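Local coordinates for protein vaginolysin (Gardnerella vaginalis, PDB 5IMY) that probably binds cholesterol in host-cell membranes and lyses the cells as a secreted pore-forming toxin of the cholesterol-dependent cytolysin family, at residues A[32-37]-A[354-359]; A[93-98]-A[252-257]; A[272-277]-A[372-377]; A[279-284]-A[299-304]. All blocks are in the same frame, centred on the assembly; numbering follows the deposited sequence. Where two conformers were deposited one is given.

Interaction 1: residues A[32-37]-A[354-359]; sequences LQYDKT and FVKDNE
Tyr34 and Lys356 reach past each other from facing loops, Tyr34 OH lying near Lys356 CB and 3.3 Å from Phe354 CD1. Lys356 NZ donates to Leu32 O at 2.6 Å, nearly along the C=O axis (172°). Lysine suits this place because its long chain, bent at three torsions after CG leaves anti to the backbone N (chi1 -177°), can bring an ammonium to a distant carbonyl. A water accepts from Lys356 N at 3.1 Å and lies 2.8 Å from Tyr34 OH, tying the phenol to the backbone of the opposite loop.

The aromatic contact is oblique. The Tyr34 and Phe354 rings are inclined by 42°, and Tyr34 CE1 sits over one Phe354 face, offset toward the rim, 3.6 Å from Phe354 CE1. Lys36 CB adds aliphatic cover, 3.7 Å from Phe354 CE2.

Charge plays a looser part: Lys36 NZ stays 4.6 Å from Glu359 OE1, so any attraction acts at a distance. Asp357 OD1 accepts from Glu359 N in an Asx turn, shaping the loop.

The 32-37 loop follows helix 22-30, while 354-359 leads from strand 347-354 toward strand 363-389. Strand 253-261 lies next to both: Leu32 touches Pro253, and Phe354 packs on Val254.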
loop_
_atom_site.group_PDB
_atom_site.type_symbol
_atom_site.label_atom_id
_atom_site.label_comp_id
_atom_site.label_asym_id
_atom_site.label_seq_id
_atom_site.Cartn_x
_atom_site.Cartn_y
_atom_site.Cartn_z
ATOM N N LEU A 32 12.878 42.871 26.593
ATOM C CA LEU A 32 11.996 42.574 25.474
ATOM C C LEU A 32 11.381 41.192 25.657
ATOM O O LEU A 32 12.065 40.232 26.020
ATOM C CB LEU A 32 12.765 42.634 24.153
ATOM C CG LEU A 32 13.313 43.994 23.721
ATOM C CD1 LEU A 32 14.331 43.808 22.610
ATOM C CD2 LEU A 32 12.194 44.922 23.271
ATOM N N GLN A 33 10.077 41.096 25.412
ATOM C CA GLN A 33 9.326 39.859 25.599
ATOM C C GLN A 33 8.751 39.420 24.259
ATOM O O GLN A 33 7.784 40.013 23.769
ATOM C CB GLN A 33 8.210 40.049 26.622
ATOM C CG GLN A 33 8.614 39.742 28.050
ATOM C CD GLN A 33 7.535 40.121 29.043
ATOM O OE1 GLN A 33 7.095 41.270 29.090
ATOM N NE2 GLN A 33 7.096 39.153 29.837
ATOM N N TYR A 34 9.333 38.375 23.675
ATOM C CA TYR A 34 8.810 37.792 22.451
ATOM C C TYR A 34 9.002 36.284 22.492
ATOM O O TYR A 34 9.798 35.754 23.270
ATOM C CB TYR A 34 9.489 38.378 21.205
ATOM C CG TYR A 34 10.998 38.371 21.268
ATOM C CD1 TYR A 34 11.733 37.328 20.717
ATOM C CD2 TYR A 34 11.688 39.410 21.877
ATOM C CE1 TYR A 34 13.114 37.321 20.773
ATOM C CE2 TYR A 34 13.067 39.414 21.937
ATOM C CZ TYR A 34 13.777 38.367 21.382
ATOM O OH TYR A 34 15.153 38.366 21.441
ATOM N N ASP A 35 8.234 35.598 21.651
ATOM C CA ASP A 35 8.353 34.153 21.474
ATOM C C ASP A 35 9.310 33.928 20.311
ATOM O O ASP A 35 8.932 34.080 19.146
ATOM C CB ASP A 35 6.980 33.537 21.220
ATOM C CG ASP A 35 7.058 32.156 20.593
ATOM O OD1 ASP A 35 6.076 31.749 19.937
ATOM O OD2 ASP A 35 8.092 31.475 20.753
ATOM N N LYS A 36 10.562 33.571 20.620
ATOM C CA LYS A 36 11.585 33.584 19.580
ATOM C C LYS A 36 11.289 32.613 18.443
ATOM O O LYS A 36 12.004 32.644 17.434
ATOM C CB LYS A 36 12.983 33.249 20.117
ATOM C CG LYS A 36 13.152 33.133 21.632
ATOM C CD LYS A 36 14.580 32.718 21.992
ATOM C CE LYS A 36 15.004 31.456 21.245
ATOM N NZ LYS A 36 13.922 30.430 21.159
ATOM N N THR A 37 10.283 31.745 18.567
ATOM C CA THR A 37 9.938 30.858 17.458
ATOM C C THR A 37 8.933 31.515 16.515
ATOM O O THR A 37 9.239 31.756 15.345
ATOM C CB THR A 37 9.385 29.525 17.972
ATOM O OG1 THR A 37 10.291 28.956 18.923
ATOM C CG2 THR A 37 9.209 28.559 16.804
ATOM N N PHE A 354 20.036 36.873 18.271
ATOM C CA PHE A 354 19.261 37.889 18.969
ATOM C C PHE A 354 20.169 38.761 19.826
ATOM O O PHE A 354 21.079 38.270 20.497
ATOM C CB PHE A 354 18.192 37.239 19.847
ATOM C CG PHE A 354 17.038 36.663 19.076
ATOM C CD1 PHE A 354 16.121 37.493 18.453
ATOM C CD2 PHE A 354 16.861 35.291 18.986
ATOM C CE1 PHE A 354 15.056 36.969 17.746
ATOM C CE2 PHE A 354 15.797 34.760 18.282
ATOM C CZ PHE A 354 14.893 35.600 17.661
ATOM N N VAL A 355 19.912 40.070 19.800
ATOM C CA VAL A 355 20.697 40.999 20.608
ATOM C C VAL A 355 20.463 40.745 22.091
ATOM O O VAL A 355 21.380 40.878 22.910
ATOM C CB VAL A 355 20.351 42.452 20.226
ATOM C CG1 VAL A 355 21.047 43.443 21.158
ATOM C CG2 VAL A 355 20.733 42.720 18.777
ATOM N N LYS A 356 19.236 40.368 22.460
ATOM C CA LYS A 356 18.883 40.247 23.872
ATOM C C LYS A 356 19.798 39.262 24.591
ATOM O O LYS A 356 20.330 39.565 25.665
ATOM C CB LYS A 356 17.420 39.820 24.008
ATOM C CG LYS A 356 16.934 39.738 25.455
ATOM C CD LYS A 356 16.087 38.497 25.715
ATOM C CE LYS A 356 14.610 38.730 25.429
ATOM N NZ LYS A 356 13.773 38.307 26.589
ATOM N N ASP A 357 19.987 38.070 24.019
ATOM C CA ASP A 357 20.722 37.005 24.694
ATOM C C ASP A 357 21.780 36.353 23.810
ATOM O O ASP A 357 22.350 35.328 24.205
ATOM C CB ASP A 357 19.750 35.935 25.204
ATOM C CG ASP A 357 18.837 35.409 24.115
ATOM O OD1 ASP A 357 19.147 35.626 22.924
ATOM O OD2 ASP A 357 17.812 34.779 24.449
ATOM N N ASN A 358 22.059 36.908 22.632
ATOM C CA ASN A 358 23.087 36.385 21.735
ATOM C C ASN A 358 22.791 34.961 21.275
ATOM O O ASN A 358 23.690 34.263 20.790
ATOM C CB ASN A 358 24.471 36.447 22.393
ATOM C CG ASN A 358 24.854 37.854 22.807
ATOM O OD1 ASN A 358 25.136 38.704 21.962
ATOM N ND2 ASN A 358 24.872 38.105 24.111
ATOM N N GLU A 359 21.546 34.512 21.411
ATOM C CA GLU A 359 21.166 33.184 20.952
ATOM C C GLU A 359 20.932 33.188 19.448
ATOM O O GLU A 359 20.288 34.091 18.907
ATOM C CB GLU A 359 19.903 32.706 21.670
ATOM C CG GLU A 359 20.173 31.840 22.891
ATOM C CD GLU A 359 18.939 31.644 23.751
ATOM O OE1 GLU A 359 17.817 31.849 23.242
ATOM O OE2 GLU A 359 19.091 31.289 24.939
HETATM O O HOH W 1 16.668 40.667 20.798
#

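Interaction 2: residues A[93-98]-A[252-257]; sequences ALFRAD and PPVYVS
The short strand 94-96 pairs antiparallel with the start of strand 253-261 in the large antiparallel sheet of this cytolysin, setting Leu94 against Tyr255, Phe95 against Val254 and Arg96 against Pro253. Phe95 and Val254 form the hydrogen-bonded pair: Phe95 N donates to Val254 O and Val254 N to Phe95 O, both at 3.1 Å. The ladder continues at each end, with Val256 N bonded to Ala93 O and Ala97 N to Pro252 O, each at 3.0 Å. Pro253 falls at a non-hydrogen-bonded position, where its lack of an N-H costs this ladder nothing.

On the face carrying Leu94 and Tyr255, Leu94 CD2 rests 3.8 Å from Tyr255 CB. The tyrosine ring leads away from the contact, and its OH bonds to Asn358 OD1. Strand 347-354 borders strand 253-261 as a further partner in the sheet, and Val254 touches Thr352 and Phe354 there.

On the Phe95 and Val254 face the cross-strand contacts are apolar, in keeping with their burial. Ala97 is small enough to sit close, its CB 4.1 Å from Val254 CG1. With its CG1 anti to the backbone N (chi1 -177°), Val256 brings CG2 obliquely to the Phe95 ring, 3.4 Å from Phe95 CE2.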
loop_
_atom_site.group_PDB
_atom_site.type_symbol
_atom_site.label_atom_id
_atom_site.label_comp_id
_atom_site.label_asym_id
_atom_site.label_seq_id
_atom_site.Cartn_x
_atom_site.Cartn_y
_atom_site.Cartn_z
ATOM N N ALA A 93 25.874 43.513 11.118
ATOM C CA ALA A 93 24.698 44.275 10.724
ATOM C C ALA A 93 23.534 43.996 11.666
ATOM O O ALA A 93 23.409 42.905 12.225
ATOM C CB ALA A 93 24.294 43.935 9.289
ATOM N N LEU A 94 22.679 45.001 11.836
ATOM C CA LEU A 94 21.502 44.908 12.692
ATOM C C LEU A 94 20.244 44.880 11.835
ATOM O O LEU A 94 20.082 45.713 10.937
ATOM C CB LEU A 94 21.434 46.088 13.665
ATOM C CG LEU A 94 22.482 46.156 14.776
ATOM C CD1 LEU A 94 22.375 47.484 15.501
ATOM C CD2 LEU A 94 22.312 45.002 15.749
ATOM N N PHE A 95 19.356 43.929 12.119
ATOM C CA PHE A 95 18.058 43.843 11.468
ATOM C C PHE A 95 16.968 43.776 12.527
ATOM O O PHE A 95 17.231 43.605 13.720
ATOM C CB PHE A 95 17.936 42.605 10.569
ATOM C CG PHE A 95 19.109 42.376 9.666
ATOM C CD1 PHE A 95 19.666 43.413 8.940
ATOM C CD2 PHE A 95 19.646 41.108 9.538
ATOM C CE1 PHE A 95 20.744 43.186 8.106
ATOM C CE2 PHE A 95 20.722 40.875 8.710
ATOM C CZ PHE A 95 21.272 41.915 7.993
ATOM N N ARG A 96 15.729 43.909 12.068
ATOM C CA ARG A 96 14.569 43.520 12.852
ATOM C C ARG A 96 14.154 42.110 12.464
ATOM O O ARG A 96 14.158 41.751 11.283
ATOM C CB ARG A 96 13.405 44.484 12.622
ATOM C CG ARG A 96 13.635 45.871 13.180
ATOM C CD ARG A 96 12.651 46.873 12.608
ATOM N NE ARG A 96 13.138 48.239 12.781
ATOM C CZ ARG A 96 13.745 48.958 11.840
ATOM N NH1 ARG A 96 13.941 48.463 10.624
ATOM N NH2 ARG A 96 14.153 50.190 12.116
ATOM N N ALA A 97 13.810 41.304 13.466
ATOM C CA ALA A 97 13.244 39.980 13.223
ATOM C C ALA A 97 11.805 40.183 12.760
ATOM O O ALA A 97 10.840 40.020 13.510
ATOM C CB ALA A 97 13.325 39.117 14.476
ATOM N N ASP A 98 11.666 40.557 11.493
ATOM C CA ASP A 98 10.383 40.981 10.945
ATOM C C ASP A 98 10.104 40.197 9.664
ATOM O O ASP A 98 10.710 39.155 9.386
ATOM C CB ASP A 98 10.384 42.496 10.704
ATOM C CG ASP A 98 11.253 42.897 9.529
ATOM O OD1 ASP A 98 12.327 42.285 9.345
ATOM O OD2 ASP A 98 10.860 43.818 8.784
ATOM N N PRO A 252 11.918 42.392 17.449
ATOM C CA PRO A 252 13.136 42.495 18.259
ATOM C C PRO A 252 14.367 42.653 17.384
ATOM O O PRO A 252 14.313 42.410 16.170
ATOM C CB PRO A 252 13.169 41.165 19.029
ATOM C CG PRO A 252 11.807 40.575 18.872
ATOM C CD PRO A 252 11.299 41.062 17.563
ATOM N N PRO A 253 15.492 43.059 17.965
ATOM C CA PRO A 253 16.726 43.204 17.190
ATOM C C PRO A 253 17.556 41.931 17.128
ATOM O O PRO A 253 17.615 41.136 18.068
ATOM C CB PRO A 253 17.478 44.302 17.956
ATOM C CG PRO A 253 17.025 44.140 19.362
ATOM C CD PRO A 253 15.607 43.654 19.307
ATOM N N VAL A 254 18.212 41.755 15.981
ATOM C CA VAL A 254 19.152 40.666 15.759
ATOM C C VAL A 254 20.395 41.245 15.099
ATOM O O VAL A 254 20.372 42.339 14.530
ATOM C CB VAL A 254 18.559 39.537 14.887
ATOM C CG1 VAL A 254 17.271 39.016 15.494
ATOM C CG2 VAL A 254 18.314 40.021 13.463
ATOM N N TYR A 255 21.490 40.489 15.172
ATOM C CA TYR A 255 22.722 40.882 14.505
ATOM C C TYR A 255 23.333 39.681 13.799
ATOM O O TYR A 255 23.234 38.543 14.267
ATOM C CB TYR A 255 23.739 41.490 15.483
ATOM C CG TYR A 255 24.282 40.535 16.525
ATOM C CD1 TYR A 255 25.505 39.899 16.347
ATOM C CD2 TYR A 255 23.580 40.287 17.696
ATOM C CE1 TYR A 255 26.007 39.034 17.303
ATOM C CE2 TYR A 255 24.075 39.425 18.656
ATOM C CZ TYR A 255 25.287 38.804 18.455
ATOM O OH TYR A 255 25.775 37.947 19.412
ATOM N N VAL A 256 23.959 39.953 12.656
ATOM C CA VAL A 256 24.640 38.927 11.878
ATOM C C VAL A 256 25.862 38.462 12.658
ATOM O O VAL A 256 26.903 39.127 12.654
ATOM C CB VAL A 256 25.033 39.459 10.487
ATOM C CG1 VAL A 256 25.688 38.360 9.655
ATOM C CG2 VAL A 256 23.807 40.024 9.771
ATOM N N SER A 257 25.742 37.319 13.338
ATOM C CA SER A 257 26.844 36.840 14.167
ATOM C C SER A 257 27.991 36.296 13.328
ATOM O O SER A 257 29.150 36.377 13.749
ATOM C CB SER A 257 26.346 35.776 15.145
ATOM O OG SER A 257 25.130 35.199 14.704
#

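Interaction 3: residues A[272-277]-A[372-377]; sequences TSKSTD and TKVSSY
The backbones of Lys274 and Ser375 pass with their CA atoms 5.6 Å apart, where the 272-277 loop lies against the extended 372-377 strand without joining it as a further strand. The main-chain link is a CA-H...O contact, Ser375 CA to Lys274 O at 3.5 Å.

Lys274 carries the side-chain contact with its aliphatic part. Its CB lies 3.4 Å from Ser376 OG, while its CD comes 4.1 Å from Val374 CG2. Lysine suits such a margin: the methylenes cover neighbours as the ammonium end leads away from the strand. Val374 uses both methyls: CG1, between the backbone N and the carbonyl carbon (chi1 71°), faces Lys274 O at 4.0 Å, and CG2 meets the lysine chain. Ser376, small enough to admit the loop, points the same way as Val374, as alternate strand residues do. An ST turn curves the loop, Ser273 OG accepting from Ser275 N at 3.2 Å.

Gln208 NE2 bonds to the carbonyls of Ser273 and Ser275, and Ile300 of helix 298-301 packs on both serines. Within the sheet, Val374 also touches Val63 and Val65 of the adjoining strand 62-76, while Ser375 packs on Ile405 of a second subunit. The loop joins strand 263-271 to helix 278-286, so the contact sets the helical part of domain 3 against the long strand 363-389 of another sheet, consistent with the cytolysin fold before pore formation.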
loop_
_atom_site.group_PDB
_atom_site.type_symbol
_atom_site.label_atom_id
_atom_site.label_comp_id
_atom_site.label_asym_id
_atom_site.label_seq_id
_atom_site.Cartn_x
_atom_site.Cartn_y
_atom_site.Cartn_z
ATOM N N THR A 272 13.730 10.479 -16.644
ATOM C CA THR A 272 12.458 9.945 -17.103
ATOM C C THR A 272 12.188 8.555 -16.548
ATOM O O THR A 272 11.171 7.948 -16.900
ATOM C CB THR A 272 12.415 9.920 -18.638
ATOM O OG1 THR A 272 11.066 9.718 -19.078
ATOM C CG2 THR A 272 13.301 8.814 -19.200
ATOM N N SER A 273 13.068 8.040 -15.693
ATOM C CA SER A 273 12.855 6.734 -15.088
ATOM C C SER A 273 11.677 6.788 -14.126
ATOM O O SER A 273 11.573 7.702 -13.303
ATOM C CB SER A 273 14.114 6.274 -14.352
ATOM O OG SER A 273 13.837 5.159 -13.522
ATOM N N LYS A 274 10.787 5.804 -14.234
ATOM C CA LYS A 274 9.640 5.683 -13.349
ATOM C C LYS A 274 9.959 4.867 -12.105
ATOM O O LYS A 274 9.045 4.313 -11.483
ATOM C CB LYS A 274 8.465 5.050 -14.099
ATOM C CG LYS A 274 8.214 5.636 -15.480
ATOM C CD LYS A 274 7.685 7.059 -15.399
ATOM C CE LYS A 274 7.907 7.809 -16.703
ATOM N NZ LYS A 274 7.087 7.278 -17.822
ATOM N N SER A 275 11.230 4.783 -11.732
ATOM C CA SER A 275 11.667 3.911 -10.654
ATOM C C SER A 275 11.615 4.628 -9.313
ATOM O O SER A 275 11.917 5.821 -9.219
ATOM C CB SER A 275 13.094 3.423 -10.917
ATOM O OG SER A 275 13.633 2.779 -9.777
ATOM N N THR A 276 11.228 3.891 -8.279
ATOM C CA THR A 276 11.568 4.279 -6.919
ATOM C C THR A 276 13.087 4.158 -6.792
ATOM O O THR A 276 13.798 3.925 -7.771
ATOM C CB THR A 276 10.809 3.426 -5.903
ATOM O OG1 THR A 276 11.136 3.859 -4.577
ATOM C CG2 THR A 276 11.155 1.949 -6.054
ATOM N N ASP A 277 13.614 4.329 -5.584
ATOM C CA ASP A 277 15.054 4.329 -5.340
ATOM C C ASP A 277 15.754 5.511 -6.000
ATOM O O ASP A 277 16.973 5.655 -5.840
ATOM C CB ASP A 277 15.734 3.036 -5.820
ATOM C CG ASP A 277 15.355 1.829 -4.988
ATOM O OD1 ASP A 277 14.306 1.210 -5.272
ATOM O OD2 ASP A 277 16.110 1.491 -4.053
ATOM N N THR A 372 3.488 13.892 -5.591
ATOM C CA THR A 372 3.228 12.789 -6.506
ATOM C C THR A 372 4.394 11.818 -6.460
ATOM O O THR A 372 5.557 12.228 -6.549
ATOM C CB THR A 372 3.031 13.283 -7.936
ATOM O OG1 THR A 372 1.904 14.156 -7.965
ATOM C CG2 THR A 372 2.785 12.115 -8.885
ATOM N N LYS A 373 4.077 10.540 -6.316
ATOM C CA LYS A 373 5.046 9.469 -6.457
ATOM C C LYS A 373 4.686 8.630 -7.673
ATOM O O LYS A 373 3.564 8.687 -8.184
ATOM C CB LYS A 373 5.092 8.594 -5.203
ATOM C CG LYS A 373 5.953 9.153 -4.088
ATOM C CD LYS A 373 5.966 8.208 -2.900
ATOM C CE LYS A 373 6.523 8.872 -1.659
ATOM N NZ LYS A 373 5.441 9.161 -0.686
ATOM N N VAL A 374 5.653 7.847 -8.137
ATOM C CA VAL A 374 5.497 7.074 -9.361
ATOM C C VAL A 374 6.162 5.717 -9.181
ATOM O O VAL A 374 7.211 5.607 -8.539
ATOM C CB VAL A 374 6.085 7.824 -10.577
ATOM C CG1 VAL A 374 7.611 7.866 -10.508
ATOM C CG2 VAL A 374 5.604 7.196 -11.876
ATOM N N SER A 375 5.544 4.687 -9.751
ATOM C CA SER A 375 6.106 3.345 -9.755
ATOM C C SER A 375 5.644 2.644 -11.022
ATOM O O SER A 375 4.613 2.991 -11.602
ATOM C CB SER A 375 5.685 2.549 -8.514
ATOM O OG SER A 375 6.442 1.360 -8.387
ATOM N N SER A 376 6.417 1.648 -11.450
ATOM C CA SER A 376 6.134 0.988 -12.714
ATOM C C SER A 376 6.682 -0.430 -12.702
ATOM O O SER A 376 7.649 -0.731 -11.997
ATOM C CB SER A 376 6.742 1.762 -13.889
ATOM O OG SER A 376 8.155 1.644 -13.898
ATOM N N TYR A 377 6.066 -1.303 -13.496
ATOM C CA TYR A 377 6.629 -2.628 -13.697
ATOM C C TYR A 377 6.373 -3.075 -15.127
ATOM O O TYR A 377 5.299 -2.835 -15.686
ATOM C CB TYR A 377 6.078 -3.654 -12.698
ATOM C CG TYR A 377 4.572 -3.778 -12.629
ATOM C CD1 TYR A 377 3.856 -4.416 -13.634
ATOM C CD2 TYR A 377 3.870 -3.291 -11.534
ATOM C CE1 TYR A 377 2.481 -4.543 -13.563
ATOM C CE2 TYR A 377 2.497 -3.414 -11.454
ATOM C CZ TYR A 377 1.808 -4.043 -12.469
ATOM O OH TYR A 377 0.439 -4.165 -12.391
#

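Interaction 4: residues A[279-284]-A[299-304]; sequences QAAVEA and RILQNT
Leu301 lays its CD2 methyl against Ala281, 4.1 Å from Ala281 CB and 3.9 Å from Ala281 O. Its chi1 of -62° sets CG beside the backbone N, and from there the CD2 methyl comes nearer to Ala281 than the direction of CB alone would suggest. Alanine suits the facing position: with a single methyl as side chain, it lets the CA atoms of Ala281 and Leu301 approach to 7.1 Å. Ile300 CG2 adds a looser contact, 4.4 Å from Ala281 CB.

Next to Ala281 in the helix, Val282 CG2 makes a loose contact with Thr304 CG2 at 4.5 Å. Threonine serves two purposes here. Its methyl faces the apolar neighbour, while OG1 donates to Ile300 O at 2.8 Å from above the carbonyl plane. Asn303 N reaches the same oxygen from the opposite face at 3.0 Å, so two donors share this carbonyl oxygen.

Phe269 of strand 263-271 touches both Val282 and Thr304, and Phe297 packs on Ala281. Gln279, Ala280, Glu283 and Ala284 are within reach of the chain of another protein. The helices lie between strands 263-271 and 305-311, a position consistent with the second helical cluster of domain 3 (TMH2), which in related cytolysins refolds into a transmembrane beta-hairpin; this pair probably belongs to that cluster in its form before pore formation.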
loop_
_atom_site.group_PDB
_atom_site.type_symbol
_atom_site.label_atom_id
_atom_site.label_comp_id
_atom_site.label_asym_id
_atom_site.label_seq_id
_atom_site.Cartn_x
_atom_site.Cartn_y
_atom_site.Cartn_z
ATOM N N GLN A 279 15.527 8.792 -5.324
ATOM C CA GLN A 279 16.053 9.677 -4.291
ATOM C C GLN A 279 17.283 9.075 -3.623
ATOM O O GLN A 279 18.263 9.780 -3.360
ATOM C CB GLN A 279 14.975 9.976 -3.250
ATOM C CG GLN A 279 13.893 10.927 -3.734
ATOM C CD GLN A 279 13.196 11.651 -2.595
ATOM O OE1 GLN A 279 12.740 12.782 -2.758
ATOM N NE2 GLN A 279 13.107 11.004 -1.437
ATOM N N ALA A 280 17.250 7.773 -3.336
ATOM C CA ALA A 280 18.403 7.131 -2.715
ATOM C C ALA A 280 19.589 7.070 -3.669
ATOM O O ALA A 280 20.741 7.139 -3.227
ATOM C CB ALA A 280 18.031 5.727 -2.241
ATOM N N ALA A 281 19.333 6.946 -4.972
ATOM C CA ALA A 281 20.423 6.896 -5.940
ATOM C C ALA A 281 21.129 8.242 -6.040
ATOM O O ALA A 281 22.362 8.313 -6.012
ATOM C CB ALA A 281 19.892 6.462 -7.307
ATOM N N VAL A 282 20.361 9.327 -6.162
ATOM C CA VAL A 282 20.959 10.657 -6.241
ATOM C C VAL A 282 21.692 10.983 -4.947
ATOM O O VAL A 282 22.832 11.462 -4.960
ATOM C CB VAL A 282 19.879 11.708 -6.566
ATOM C CG1 VAL A 282 20.363 13.124 -6.235
ATOM C CG2 VAL A 282 19.489 11.612 -8.032
ATOM N N GLU A 283 21.046 10.729 -3.807
ATOM C CA GLU A 283 21.676 11.017 -2.524
ATOM C C GLU A 283 22.937 10.182 -2.336
ATOM O O GLU A 283 23.924 10.655 -1.758
ATOM C CB GLU A 283 20.683 10.761 -1.388
ATOM C CG GLU A 283 21.149 11.269 -0.029
ATOM C CD GLU A 283 20.559 12.618 0.345
ATOM O OE1 GLU A 283 19.900 13.249 -0.508
ATOM O OE2 GLU A 283 20.758 13.049 1.503
ATOM N N ALA A 284 22.926 8.938 -2.819
ATOM C CA ALA A 284 24.105 8.084 -2.693
ATOM C C ALA A 284 25.261 8.614 -3.529
ATOM O O ALA A 284 26.417 8.589 -3.088
ATOM C CB ALA A 284 23.760 6.652 -3.099
ATOM N N ARG A 299 21.986 2.077 -13.134
ATOM C CA ARG A 299 21.162 2.321 -14.315
ATOM C C ARG A 299 20.395 3.633 -14.208
ATOM O O ARG A 299 20.200 4.317 -15.218
ATOM C CB ARG A 299 20.193 1.158 -14.533
ATOM C CG ARG A 299 20.827 -0.211 -14.357
ATOM C CD ARG A 299 20.085 -1.294 -15.119
ATOM N NE ARG A 299 18.690 -1.414 -14.701
ATOM C CZ ARG A 299 18.259 -2.196 -13.713
ATOM N NH1 ARG A 299 19.108 -2.942 -13.017
ATOM N NH2 ARG A 299 16.966 -2.231 -13.419
ATOM N N ILE A 300 19.955 4.002 -13.004
ATOM C CA ILE A 300 19.248 5.267 -12.833
ATOM C C ILE A 300 20.178 6.438 -13.117
ATOM O O ILE A 300 19.776 7.432 -13.734
ATOM C CB ILE A 300 18.646 5.355 -11.418
ATOM C CG1 ILE A 300 17.752 4.142 -11.127
ATOM C CG2 ILE A 300 17.863 6.653 -11.243
ATOM C CD1 ILE A 300 16.706 3.854 -12.194
ATOM N N LEU A 301 21.435 6.341 -12.681
ATOM C CA LEU A 301 22.356 7.464 -12.791
ATOM C C LEU A 301 22.928 7.633 -14.194
ATOM O O LEU A 301 23.487 8.695 -14.491
ATOM C CB LEU A 301 23.484 7.305 -11.769
ATOM C CG LEU A 301 23.022 7.302 -10.303
ATOM C CD1 LEU A 301 24.196 7.091 -9.369
ATOM C CD2 LEU A 301 22.291 8.591 -9.936
ATOM N N GLN A 302 22.806 6.627 -15.065
ATOM C CA GLN A 302 23.103 6.844 -16.478
ATOM C C GLN A 302 21.985 7.593 -17.189
ATOM O O GLN A 302 22.170 7.998 -18.341
ATOM C CB GLN A 302 23.334 5.522 -17.225
ATOM C CG GLN A 302 24.044 4.420 -16.459
ATOM C CD GLN A 302 25.489 4.749 -16.130
ATOM O OE1 GLN A 302 25.922 4.606 -14.987
ATOM N NE2 GLN A 302 26.247 5.167 -17.134
ATOM N N ASN A 303 20.831 7.761 -16.544
ATOM C CA ASN A 303 19.688 8.447 -17.132
ATOM C C ASN A 303 19.315 9.711 -16.370
ATOM O O ASN A 303 18.221 10.249 -16.580
ATOM C CB ASN A 303 18.483 7.505 -17.195
ATOM C CG ASN A 303 18.326 6.853 -18.552
ATOM O OD1 ASN A 303 17.740 7.433 -19.467
ATOM N ND2 ASN A 303 18.849 5.642 -18.691
ATOM N N THR A 304 20.192 10.202 -15.498
ATOM C CA THR A 304 19.912 11.370 -14.674
ATOM C C THR A 304 20.542 12.594 -15.331
ATOM O O THR A 304 21.770 12.718 -15.381
ATOM C CB THR A 304 20.448 11.172 -13.258
ATOM O OG1 THR A 304 19.849 10.008 -12.676
ATOM C CG2 THR A 304 20.140 12.385 -12.388
#

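Overall arrangement
The contacts form two groups. Interactions 1 and 2, with centres 10 Å apart, meet at strand 253-261, which supplies interaction 2 and is touched by interaction 1. Interactions 3 and 4 have centres 12 Å apart, and more than 40 Å separates the centres of the two groups. Strands 253-261 and 263-271 both pair with strand 208-223 in the large sheet, next to which the second group lies. Along the sequence, interactions 2 and 4 are nested within interaction 1, interaction 4 also within interaction 3, while 1 and 3 alternate; interaction 2 closes before 3 and 4 open. Strand 363-389 follows the 354-359 loop and supplies interaction 3, so one chain segment runs from the first group to the second.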